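Local atomic coordinates of SusD superfamily protein (Bacteroides vulgatus ATCC 8482, PDB entry 3JQ0), a protein that probably binds nutrients, perhaps glycans, at the outer membrane. Residues Leu22-Lys26 and His248-Tyr254; Asn16-His20 and Leu175-Trp180; Tyr261-Pro267 and Ile338-Phe342; Pro360-Asp366 and Phe444-Arg448. All blocks are in the same frame, centred on the assembly; numbering follows the deposited sequence. Where two conformers were deposited one is given.

Interaction 1: residues Leu22-Lys26 and His248-Tyr254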
# COMPACT_ATOMS: atom_id res chain seq x y z
N LEU A 22 0.35 15.21 -8.64
CA LEU A 22 -0.90 14.56 -8.99
C LEU A 22 -0.98 13.15 -8.44
O LEU A 22 -2.02 12.72 -7.93
CB LEU A 22 -1.13 14.57 -10.48
CG LEU A 22 -1.40 15.92 -11.16
CD1 LEU A 22 -1.39 15.76 -12.68
CD2 LEU A 22 -2.74 16.53 -10.65
N LEU A 23 0.11 12.42 -8.52
CA LEU A 23 0.14 11.07 -7.99
C LEU A 23 -0.07 11.10 -6.47
O LEU A 23 -0.80 10.29 -5.92
CB LEU A 23 1.46 10.42 -8.32
CG LEU A 23 1.56 8.98 -8.40
CD1 LEU A 23 0.66 8.50 -9.50
CD2 LEU A 23 3.02 8.63 -8.77
N ARG A 24 0.58 12.06 -5.80
CA ARG A 24 0.44 12.19 -4.37
C ARG A 24 -1.03 12.41 -3.94
O ARG A 24 -1.50 11.88 -2.92
CB ARG A 24 1.30 13.35 -3.86
CG ARG A 24 1.03 13.74 -2.43
CD ARG A 24 2.05 14.71 -1.90
NE ARG A 24 1.93 16.00 -2.57
CZ ARG A 24 2.89 16.90 -2.61
NH1 ARG A 24 4.03 16.77 -1.97
NH2 ARG A 24 2.66 18.02 -3.29
N GLU A 25 -1.78 13.15 -4.74
CA GLU A 25 -3.19 13.35 -4.40
C GLU A 25 -3.96 12.06 -4.37
O GLU A 25 -5.01 12.00 -3.70
CB GLU A 25 -3.87 14.28 -5.40
CG GLU A 25 -3.31 15.69 -5.46
CD GLU A 25 -4.15 16.56 -6.32
OE1 GLU A 25 -4.34 16.25 -7.54
OE2 GLU A 25 -4.72 17.56 -5.83
N LYS A 26 -3.51 11.04 -5.08
CA LYS A 26 -4.17 9.73 -5.13
C LYS A 26 -3.69 8.73 -4.08
O LYS A 26 -4.14 7.61 -4.08
CB LYS A 26 -4.04 9.12 -6.52
CG LYS A 26 -5.20 9.63 -7.46
CD LYS A 26 -5.60 11.04 -7.33
CE LYS A 26 -6.82 11.45 -8.08
NZ LYS A 26 -6.96 12.92 -8.17
N HIS A 248 6.23 12.01 -0.87
CA HIS A 248 6.62 13.11 0.01
C HIS A 248 5.44 13.94 0.45
O HIS A 248 4.76 14.52 -0.37
CB HIS A 248 7.63 14.02 -0.68
CG HIS A 248 8.00 15.21 0.17
ND1 HIS A 248 8.76 15.15 1.32
CD2 HIS A 248 7.52 16.46 0.13
CE1 HIS A 248 8.88 16.35 1.83
NE2 HIS A 248 8.08 17.16 1.17
N ASN A 249 5.19 13.95 1.77
CA ASN A 249 4.24 14.87 2.39
C ASN A 249 5.05 15.81 3.28
O ASN A 249 6.21 15.56 3.59
CB ASN A 249 3.18 14.12 3.16
CG ASN A 249 2.45 13.11 2.30
OD1 ASN A 249 1.80 13.48 1.31
ND2 ASN A 249 2.55 11.82 2.66
N GLY A 250 4.45 16.92 3.67
CA GLY A 250 5.19 17.83 4.52
C GLY A 250 4.45 19.08 4.85
O GLY A 250 3.47 19.43 4.21
N LYS A 251 4.97 19.78 5.85
CA LYS A 251 4.42 21.04 6.31
C LYS A 251 4.36 22.04 5.13
O LYS A 251 5.31 22.21 4.38
CB LYS A 251 5.31 21.58 7.44
CG LYS A 251 4.82 22.86 8.14
CD LYS A 251 5.92 23.40 9.08
CE LYS A 251 5.58 24.72 9.77
NZ LYS A 251 6.78 25.07 10.56
N ASP A 252 3.21 22.64 4.92
CA ASP A 252 3.01 23.65 3.87
C ASP A 252 3.22 23.07 2.48
O ASP A 252 3.48 23.81 1.52
CB ASP A 252 3.90 24.91 4.10
CG ASP A 252 3.63 25.59 5.45
OD1 ASP A 252 2.46 25.60 5.89
OD2 ASP A 252 4.59 26.07 6.09
N GLU A 253 3.07 21.74 2.35
CA GLU A 253 3.12 21.07 1.05
C GLU A 253 1.93 20.14 0.85
O GLU A 253 1.14 20.33 -0.08
CB GLU A 253 4.39 20.29 0.91
CG GLU A 253 5.66 21.10 0.90
CD GLU A 253 6.86 20.20 0.73
OE1 GLU A 253 7.31 19.65 1.77
OE2 GLU A 253 7.33 20.03 -0.44
N TYR A 254 1.79 19.12 1.69
CA TYR A 254 0.63 18.24 1.60
C TYR A 254 0.55 17.45 2.89
O TYR A 254 1.57 16.97 3.39
CB TYR A 254 0.78 17.27 0.40
CG TYR A 254 -0.50 16.77 -0.13
CD1 TYR A 254 -1.30 17.63 -0.91
CD2 TYR A 254 -0.92 15.45 0.02
CE1 TYR A 254 -2.49 17.24 -1.42
CE2 TYR A 254 -2.12 15.04 -0.55
CZ TYR A 254 -2.90 15.95 -1.27
OH TYR A 254 -4.11 15.52 -1.82
O HOH W 1 6.16 18.63 -2.15
O HOH W 2 -6.31 13.68 -1.16

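Interaction 2: residues Asn16-His20 and Leu175-Trp180. With GOL (glycerol), chain D.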
# COMPACT_ATOMS: atom_id res chain seq x y z
N ASN A 16 7.21 17.77 -14.45
CA ASN A 16 7.49 16.50 -13.80
C ASN A 16 7.12 16.53 -12.32
O ASN A 16 6.55 15.59 -11.74
CB ASN A 16 8.96 16.12 -13.97
CG ASN A 16 9.26 14.73 -13.49
OD1 ASN A 16 8.53 13.77 -13.83
ND2 ASN A 16 10.36 14.58 -12.74
N THR A 17 7.45 17.65 -11.67
CA THR A 17 7.13 17.84 -10.28
C THR A 17 5.59 17.81 -10.12
O THR A 17 5.05 17.19 -9.19
CB THR A 17 7.77 19.15 -9.75
OG1 THR A 17 9.18 19.00 -9.89
CG2 THR A 17 7.40 19.41 -8.30
N GLY A 18 4.89 18.46 -11.05
CA GLY A 18 3.45 18.45 -11.04
C GLY A 18 2.85 17.05 -11.22
O GLY A 18 1.83 16.73 -10.57
N LEU A 19 3.45 16.23 -12.08
CA LEU A 19 2.96 14.84 -12.25
C LEU A 19 3.05 14.10 -10.92
O LEU A 19 2.14 13.36 -10.52
CB LEU A 19 3.77 14.09 -13.29
CG LEU A 19 3.62 14.60 -14.70
CD1 LEU A 19 4.51 13.75 -15.64
CD2 LEU A 19 2.18 14.62 -15.17
N HIS A 20 4.17 14.25 -10.25
CA HIS A 20 4.38 13.60 -8.96
C HIS A 20 3.40 14.13 -7.90
O HIS A 20 2.90 13.36 -7.07
CB HIS A 20 5.84 13.68 -8.54
CG HIS A 20 6.75 12.76 -9.31
ND1 HIS A 20 7.23 13.03 -10.58
CD2 HIS A 20 7.28 11.56 -8.95
CE1 HIS A 20 8.03 12.02 -10.93
NE2 HIS A 20 8.04 11.09 -9.99
N LEU A 175 16.47 11.95 -8.86
CA LEU A 175 15.59 12.99 -8.37
C LEU A 175 15.05 12.67 -6.97
O LEU A 175 14.06 13.27 -6.52
CB LEU A 175 14.47 13.22 -9.34
CG LEU A 175 14.91 13.74 -10.71
CD1 LEU A 175 13.75 13.87 -11.64
CD2 LEU A 175 15.62 15.10 -10.62
N GLY A 176 15.71 11.73 -6.30
CA GLY A 176 15.33 11.32 -4.94
C GLY A 176 14.36 10.14 -4.91
O GLY A 176 13.72 9.80 -5.91
N ARG A 177 14.23 9.57 -3.72
CA ARG A 177 13.35 8.41 -3.53
C ARG A 177 11.89 8.79 -3.54
O ARG A 177 11.05 7.90 -3.58
CB ARG A 177 13.71 7.70 -2.23
CG ARG A 177 15.11 7.13 -2.23
CD ARG A 177 15.63 6.87 -0.80
NE ARG A 177 17.06 6.58 -0.84
CZ ARG A 177 17.60 5.38 -0.96
NH1 ARG A 177 16.87 4.28 -0.92
NH2 ARG A 177 18.92 5.26 -1.03
N HIS A 178 11.58 10.09 -3.49
CA HIS A 178 10.20 10.52 -3.61
C HIS A 178 9.80 10.84 -5.05
O HIS A 178 8.68 11.26 -5.28
CB HIS A 178 9.98 11.70 -2.67
CG HIS A 178 10.82 12.87 -3.03
ND1 HIS A 178 12.18 12.76 -3.21
CD2 HIS A 178 10.50 14.16 -3.26
CE1 HIS A 178 12.66 13.94 -3.54
NE2 HIS A 178 11.67 14.80 -3.55
N PHE A 179 10.70 10.58 -6.00
CA PHE A 179 10.41 10.65 -7.42
C PHE A 179 10.58 9.25 -7.99
O PHE A 179 11.36 8.44 -7.49
CB PHE A 179 11.32 11.67 -8.15
CG PHE A 179 10.82 13.10 -8.04
CD1 PHE A 179 10.75 13.77 -6.82
CD2 PHE A 179 10.39 13.76 -9.16
CE1 PHE A 179 10.28 15.08 -6.77
CE2 PHE A 179 9.90 15.06 -9.09
CZ PHE A 179 9.82 15.70 -7.91
N TRP A 180 9.88 8.97 -9.09
CA TRP A 180 9.97 7.68 -9.71
C TRP A 180 11.40 7.41 -10.20
O TRP A 180 12.12 8.32 -10.57
CB TRP A 180 8.93 7.54 -10.85
CG TRP A 180 8.65 6.13 -11.27
CD1 TRP A 180 9.32 5.39 -12.22
CD2 TRP A 180 7.63 5.29 -10.73
NE1 TRP A 180 8.74 4.15 -12.31
CE2 TRP A 180 7.73 4.04 -11.41
CE3 TRP A 180 6.63 5.46 -9.78
CZ2 TRP A 180 6.90 2.97 -11.13
CZ3 TRP A 180 5.79 4.39 -9.49
CH2 TRP A 180 5.92 3.16 -10.18
C1 GOL D . 5.67 12.73 -4.35
O1 GOL D . 6.78 12.35 -3.65
C2 GOL D . 5.44 14.21 -4.20
O2 GOL D . 4.42 14.70 -5.01
C3 GOL D . 6.66 15.05 -4.51
O3 GOL D . 7.58 14.44 -5.39

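Interaction 3: residues Tyr261-Pro267 and Ile338-Phe342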
# COMPACT_ATOMS: atom_id res chain seq x y z
N TYR A 261 -5.98 10.40 6.25
CA TYR A 261 -5.42 9.50 7.30
C TYR A 261 -5.98 9.94 8.65
O TYR A 261 -6.68 9.20 9.34
CB TYR A 261 -3.90 9.48 7.24
CG TYR A 261 -3.26 8.59 8.26
CD1 TYR A 261 -3.22 7.21 8.03
CD2 TYR A 261 -2.75 9.07 9.43
CE1 TYR A 261 -2.63 6.33 8.90
CE2 TYR A 261 -2.17 8.18 10.35
CZ TYR A 261 -2.10 6.79 10.05
OH TYR A 261 -1.49 5.90 10.91
N ARG A 262 -5.71 11.19 8.99
CA ARG A 262 -6.25 11.81 10.21
C ARG A 262 -7.76 11.65 10.28
O ARG A 262 -8.31 11.35 11.35
CB ARG A 262 -5.89 13.30 10.17
CG ARG A 262 -6.48 14.13 11.29
CD ARG A 262 -5.92 15.52 11.35
NE ARG A 262 -5.98 16.19 10.07
CZ ARG A 262 -6.99 16.90 9.61
NH1 ARG A 262 -8.06 17.11 10.36
NH2 ARG A 262 -6.94 17.45 8.40
N MSE A 263 -8.44 11.89 9.16
CA MSE A 263 -9.91 11.97 9.17
C MSE A 263 -10.62 10.65 8.87
O MSE A 263 -11.86 10.64 8.84
CB MSE A 263 -10.40 13.07 8.24
CG MSE A 263 -10.01 14.47 8.71
SE MSE A 263 -10.87 14.98 10.36
CE MSE A 263 -12.69 15.16 9.71
N ARG A 264 -9.88 9.55 8.72
CA ARG A 264 -10.50 8.24 8.58
C ARG A 264 -10.01 7.18 9.56
O ARG A 264 -10.73 6.20 9.75
CB ARG A 264 -10.43 7.73 7.12
CG ARG A 264 -11.09 8.63 6.10
CD ARG A 264 -12.58 8.52 6.13
NE ARG A 264 -13.25 9.44 5.22
CZ ARG A 264 -13.78 10.60 5.54
NH1 ARG A 264 -13.64 11.14 6.73
NH2 ARG A 264 -14.51 11.25 4.62
N LEU A 265 -8.79 7.30 10.10
CA LEU A 265 -8.17 6.23 10.86
C LEU A 265 -7.80 6.61 12.30
O LEU A 265 -7.32 5.75 13.01
CB LEU A 265 -6.92 5.70 10.14
CG LEU A 265 -7.21 4.85 8.91
CD1 LEU A 265 -5.91 4.50 8.19
CD2 LEU A 265 -7.94 3.60 9.30
N ILE A 266 -7.92 7.89 12.71
CA ILE A 266 -7.30 8.34 13.97
C ILE A 266 -8.37 8.68 15.00
O ILE A 266 -9.44 9.20 14.66
CB ILE A 266 -6.36 9.56 13.64
CG1 ILE A 266 -5.18 9.10 12.80
CG2 ILE A 266 -5.90 10.35 14.89
CD1 ILE A 266 -4.26 8.08 13.44
N PRO A 267 -8.11 8.38 16.29
CA PRO A 267 -9.11 8.66 17.35
C PRO A 267 -9.26 10.15 17.62
O PRO A 267 -8.34 10.93 17.44
CB PRO A 267 -8.50 7.97 18.58
CG PRO A 267 -7.00 8.01 18.31
CD PRO A 267 -6.93 7.72 16.84
N ILE A 338 -6.18 1.35 18.20
CA ILE A 338 -6.07 2.55 17.39
C ILE A 338 -4.91 2.39 16.40
O ILE A 338 -3.90 1.72 16.67
CB ILE A 338 -5.93 3.86 18.21
CG1 ILE A 338 -4.65 3.84 19.04
CG2 ILE A 338 -7.15 4.08 19.07
CD1 ILE A 338 -4.27 5.22 19.66
N THR A 339 -5.12 2.98 15.23
CA THR A 339 -4.11 3.04 14.17
C THR A 339 -2.89 3.78 14.66
O THR A 339 -2.99 4.90 15.12
CB THR A 339 -4.71 3.78 12.98
OG1 THR A 339 -5.96 3.22 12.63
CG2 THR A 339 -3.75 3.80 11.81
N TYR A 340 -1.70 3.17 14.52
CA TYR A 340 -0.53 3.72 15.23
C TYR A 340 0.74 3.81 14.36
O TYR A 340 1.69 4.41 14.81
CB TYR A 340 -0.26 2.89 16.50
CG TYR A 340 0.25 3.67 17.69
CD1 TYR A 340 -0.50 4.69 18.26
CD2 TYR A 340 1.43 3.29 18.31
CE1 TYR A 340 -0.04 5.35 19.38
CE2 TYR A 340 1.86 3.94 19.45
CZ TYR A 340 1.12 4.95 19.97
OH TYR A 340 1.56 5.59 21.14
N LYS A 341 0.73 3.29 13.14
CA LYS A 341 1.98 3.22 12.38
C LYS A 341 2.59 4.57 12.05
O LYS A 341 3.78 4.75 12.07
CB LYS A 341 1.75 2.44 11.09
CG LYS A 341 2.97 2.41 10.16
CD LYS A 341 2.77 1.45 8.98
CE LYS A 341 3.07 -0.01 9.35
NZ LYS A 341 2.76 -0.94 8.23
N PHE A 342 1.73 5.51 11.60
CA PHE A 342 2.17 6.83 11.18
C PHE A 342 1.93 7.81 12.33
O PHE A 342 0.80 8.11 12.70
CB PHE A 342 1.50 7.24 9.87
CG PHE A 342 1.84 6.29 8.73
CD1 PHE A 342 3.05 6.38 8.08
CD2 PHE A 342 0.97 5.29 8.33
CE1 PHE A 342 3.38 5.54 7.05
CE2 PHE A 342 1.31 4.44 7.29
CZ PHE A 342 2.52 4.57 6.66
O HOH W 3 -1.08 6.32 13.32
O HOH W 4 -7.64 4.50 15.37

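Interaction 4: residues Pro360-Asp366 and Phe444-Arg448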
# COMPACT_ATOMS: atom_id res chain seq x y z
N PRO A 360 4.92 5.53 2.18
CA PRO A 360 5.69 4.62 1.31
C PRO A 360 4.78 3.93 0.30
O PRO A 360 3.69 3.51 0.64
CB PRO A 360 6.27 3.59 2.29
CG PRO A 360 6.19 4.23 3.65
CD PRO A 360 4.95 5.09 3.60
N ILE A 361 5.28 3.80 -0.92
CA ILE A 361 4.65 3.01 -2.00
C ILE A 361 5.38 1.69 -2.14
O ILE A 361 4.79 0.60 -2.10
CB ILE A 361 4.55 3.79 -3.32
CG1 ILE A 361 3.69 5.05 -3.15
CG2 ILE A 361 4.07 2.90 -4.45
CD1 ILE A 361 2.25 4.79 -2.87
N TYR A 362 6.69 1.77 -2.37
CA TYR A 362 7.56 0.59 -2.46
C TYR A 362 8.69 0.68 -1.46
O TYR A 362 9.50 1.63 -1.55
CB TYR A 362 8.12 0.39 -3.86
CG TYR A 362 7.12 0.08 -4.95
CD1 TYR A 362 6.16 -0.92 -4.78
CD2 TYR A 362 7.16 0.74 -6.15
CE1 TYR A 362 5.31 -1.27 -5.80
CE2 TYR A 362 6.29 0.40 -7.19
CZ TYR A 362 5.35 -0.61 -7.01
OH TYR A 362 4.54 -0.93 -8.08
N ARG A 363 8.76 -0.31 -0.57
CA ARG A 363 9.80 -0.46 0.44
C ARG A 363 10.64 -1.68 0.18
O ARG A 363 10.13 -2.66 -0.41
CB ARG A 363 9.11 -0.68 1.91
CG ARG A 363 8.47 0.52 2.46
CD ARG A 363 8.29 0.47 3.86
NE ARG A 363 7.23 -0.37 4.40
CZ ARG A 363 7.41 -1.43 5.16
NH1 ARG A 363 8.58 -2.02 5.34
NH2 ARG A 363 6.35 -1.93 5.78
N TYR A 364 11.87 -1.72 0.69
CA TYR A 364 12.70 -2.88 0.47
C TYR A 364 12.09 -4.18 1.06
O TYR A 364 12.25 -5.23 0.45
CB TYR A 364 14.12 -2.65 0.96
CG TYR A 364 15.08 -3.72 0.51
CD1 TYR A 364 15.40 -3.86 -0.82
CD2 TYR A 364 15.67 -4.61 1.38
CE1 TYR A 364 16.27 -4.84 -1.25
CE2 TYR A 364 16.56 -5.58 0.97
CZ TYR A 364 16.86 -5.69 -0.35
OH TYR A 364 17.71 -6.65 -0.83
N ALA A 365 11.38 -4.12 2.19
CA ALA A 365 10.74 -5.35 2.68
C ALA A 365 9.76 -5.89 1.65
O ALA A 365 9.51 -7.10 1.61
CB ALA A 365 10.05 -5.14 4.02
N ASP A 366 9.11 -4.99 0.90
CA ASP A 366 8.15 -5.39 -0.16
C ASP A 366 8.91 -6.12 -1.26
O ASP A 366 8.47 -7.19 -1.70
CB ASP A 366 7.45 -4.10 -0.65
CG ASP A 366 6.23 -4.30 -1.51
OD1 ASP A 366 5.77 -5.45 -1.68
OD2 ASP A 366 5.71 -3.26 -1.96
N PHE A 444 -1.95 -0.56 6.87
CA PHE A 444 -2.11 0.86 6.51
C PHE A 444 -1.28 1.29 5.29
O PHE A 444 -1.23 2.46 4.99
CB PHE A 444 -1.89 1.82 7.71
CG PHE A 444 -2.49 1.31 8.98
CD1 PHE A 444 -3.86 1.11 9.10
CD2 PHE A 444 -1.70 0.92 10.05
CE1 PHE A 444 -4.43 0.56 10.19
CE2 PHE A 444 -2.27 0.36 11.19
CZ PHE A 444 -3.65 0.18 11.25
N GLU A 445 -0.69 0.34 4.57
CA GLU A 445 0.11 0.62 3.40
C GLU A 445 -0.52 0.15 2.10
O GLU A 445 0.08 0.28 1.05
CB GLU A 445 1.54 0.11 3.55
CG GLU A 445 2.35 0.86 4.62
CD GLU A 445 3.72 0.25 4.80
OE1 GLU A 445 4.57 0.57 3.92
OE2 GLU A 445 3.95 -0.45 5.81
N GLY A 446 -1.74 -0.36 2.15
CA GLY A 446 -2.45 -0.59 0.88
C GLY A 446 -2.12 -1.89 0.14
O GLY A 446 -2.18 -1.92 -1.09
N LYS A 447 -1.82 -2.96 0.87
CA LYS A 447 -1.35 -4.20 0.26
C LYS A 447 -2.28 -5.41 0.38
O LYS A 447 -2.32 -6.22 -0.54
CB LYS A 447 0.00 -4.62 0.81
CG LYS A 447 1.05 -3.50 0.79
CD LYS A 447 1.29 -2.88 -0.58
CE LYS A 447 2.39 -1.84 -0.55
NZ LYS A 447 2.60 -1.13 -1.86
N ARG A 448 -3.00 -5.57 1.50
CA ARG A 448 -3.63 -6.84 1.83
C ARG A 448 -4.65 -7.32 0.82
O ARG A 448 -4.70 -8.53 0.54
CB ARG A 448 -4.24 -6.74 3.24
CG ARG A 448 -5.02 -7.96 3.71
CD ARG A 448 -4.19 -9.21 3.91
NE ARG A 448 -4.98 -10.18 4.64
CZ ARG A 448 -4.52 -11.38 5.00
NH1 ARG A 448 -3.32 -11.80 4.63
NH2 ARG A 448 -5.26 -12.16 5.77
O HOH W 5 4.50 0.49 1.16
O HOH W 6 1.84 1.80 -0.30
O HOH W 7 3.39 -3.37 -3.25

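Interaction 1: residues Leu22-Lys26 and His248-Tyr254
A single arginine does most of the work here: Arg-24, near the end of a helix, reaches into a loop and donates a hydrogen bond to a backbone carbonyl. Its NH1 lies 2.9 Å from His-248 O, and the bond is almost straight. The same NH1 gives a second hydrogen bond to a water, 2.8 Å away, which in turn donates to Glu-253 OE2. Tyr-254 CB lies over one face of the guanidinium, 3.4 Å from Arg-24 NE. The Tyr-254 side chain reaches across the last turn of the helix, and its OH comes within 3.5 Å of Glu-25 CA. The loop braces itself: His-248 NE2 donates to Glu-253 OE1 (2.7 Å), and Gly-250 O receives Glu-253 N and Tyr-254 N, both at 3.0 Å. Glu-253 and Tyr-254 thus both face Gly-250, a classic beta bulge. Separately, Asn-249 ND2 bonds to Asp-357 O, just before strand 359-363. The whole is a surface contact in which a helix-end arginine of helix 9-25 bonds a carbonyl of the bulged loop after strand 243-247.

Interaction 2: residues Asn16-His20 and Leu175-Trp180
His-20 sits in the m rotamer, and this places both ring nitrogens for hydrogen bonds. The contact joins helix 9-25 to the loop between helices 149-167 and 182-199. With chi1 at -74° and chi2 at 79°, the imidazole lies back along its own helix. ND1 donates to Asn-16 O, one turn earlier, at 2.9 Å. The opposite side of the ring then faces the loop, where NE2 accepts a hydrogen bond from Trp-180 N, also at 2.9 Å and nearly straight. Phe-179 is likewise m. Its ring lies obliquely over the imidazole, with centroids 4.2 Å apart and planes at 33°. The closest atoms are His-20 CE1 and Phe-179 CD2, at 3.4 Å. Asn-16 is t, which brings ND2 to 3.6 Å from Leu-175 CD1 and 3.7 Å from Phe-179 CD2. That amide hydrogen-bonds to Glu-106 on helix 97-122. Trp-180, also t, sends its indole away from helix 9-25, to meet Phe-245 edge-to-face. A type I turn from Gly-176 to Phe-179 shapes the loop. A glycerol, probably from the crystallisation liquor, bridges the two segments: its O1 donates to His-178 O (2.7 Å), and its O2 donates weakly to His-20 O (2.9 Å). The chemistry fixes the tautomer of His-20. The proton is on ND1, so NE2 is left as the acceptor for the backbone NH of Trp-180.

Interaction 3: residues Tyr261-Pro267 and Ile338-Phe342
One direct hydrogen bond joins the segments: Thr-339 OG1 donates to Leu-265 O at 2.9 Å. Leu-265 also bonds through its own N to Tyr-261 O (2.9 Å). Two waters add bridges. One donates to Leu-265 O (2.7 Å) and accepts from Thr-339 N (2.9 Å). The other donates to Thr-339 O (3.0 Å) and Phe-342 O (2.7 Å), and is hydrogen-bonded to Tyr-261 OH at 2.5 Å. The aromatic contact is an offset edge-to-face pair. The edge of Phe-342 points to the face of Tyr-261, with centroids 5.6 Å apart and planes at 89°. Apolar packing completes the contact: Tyr-261 CZ touches Phe-342 CB at 3.6 Å, and Pro-267 CG meets Ile-338 CG2 at 4.0 Å. All the touching residues are buried. The residues flanking the weakly bonded helix 262-265, with Leu-265, pack against the end of strand 332-339 and the turn after it. Strand 320-326 pairs with that strand, and Phe-342 continues onto Phe-359 and Pro-360 of strand 359-363.

Interaction 4: residues Pro360-Asp366 and Phe444-Arg448
This is a buried charge cluster, built on a bidentate arginine-glutamate salt bridge where strand 359-363 leads into helix 364-377. Both segments lie near the centre of the chain, in its RagB/SusD part. Arg-363, at the N-cap position of the helix, presents the edge of its guanidinium to Glu-445. Arg-363 NE lies 2.9 Å from Glu-445 OE1, and NH2 lies 2.8 Å from Glu-445 OE2. The cluster extends further: Glu-445 OE2 also pairs with Lys-341, and Arg-363 NH1 pairs with Glu-441 and Glu-242. The strand has a classic beta bulge, with Ile-361 and Tyr-362 both facing Phe-245 of strand 243-247. Pro-360 CB rests 3.8 Å from Glu-445 OE1. Gly-446 has phi/psi of 83/33°, where a CB would be jammed against the preceding carbonyl oxygen. After this glycine, Lys-447 turns back toward the strand, and its NZ donates to Ile-361 O at 2.8 Å. Its salt bridge to Asp-366 OD2 is long, at 3.8 Å; Asp-366 has its main charged partner elsewhere, through OD1, in Arg-438. A water fills that gap, accepting from Lys-447 NZ at 2.8 Å and donating to Asp-366 OD2 at 2.7 Å.

Overall arrangement
From the N terminus, helix 9-25 serves two contacts. Interaction 2 closes the loop from 16-20 to 175-180. Interaction 1 starts from 22-26, inside that loop, and closes at 248-254, so the two cross. They touch where His-248 packs on His-178. Interaction 3 follows in series, joining 261-267 to 338-342. Interaction 4 comes next, joining 360-366 to 444-448. These two meet through the salt bridge of Lys-341 with Glu-445 and through packing of Phe-342 on Pro-360. Trp-180 on Tyr-362 links interaction 2 to interaction 4. Interaction 1 ties helix 9-25 to the loop after strand 243-247, interaction 2 stays within the N-terminal part, and interactions 3 and 4 link strands, loops and helices of the later chain.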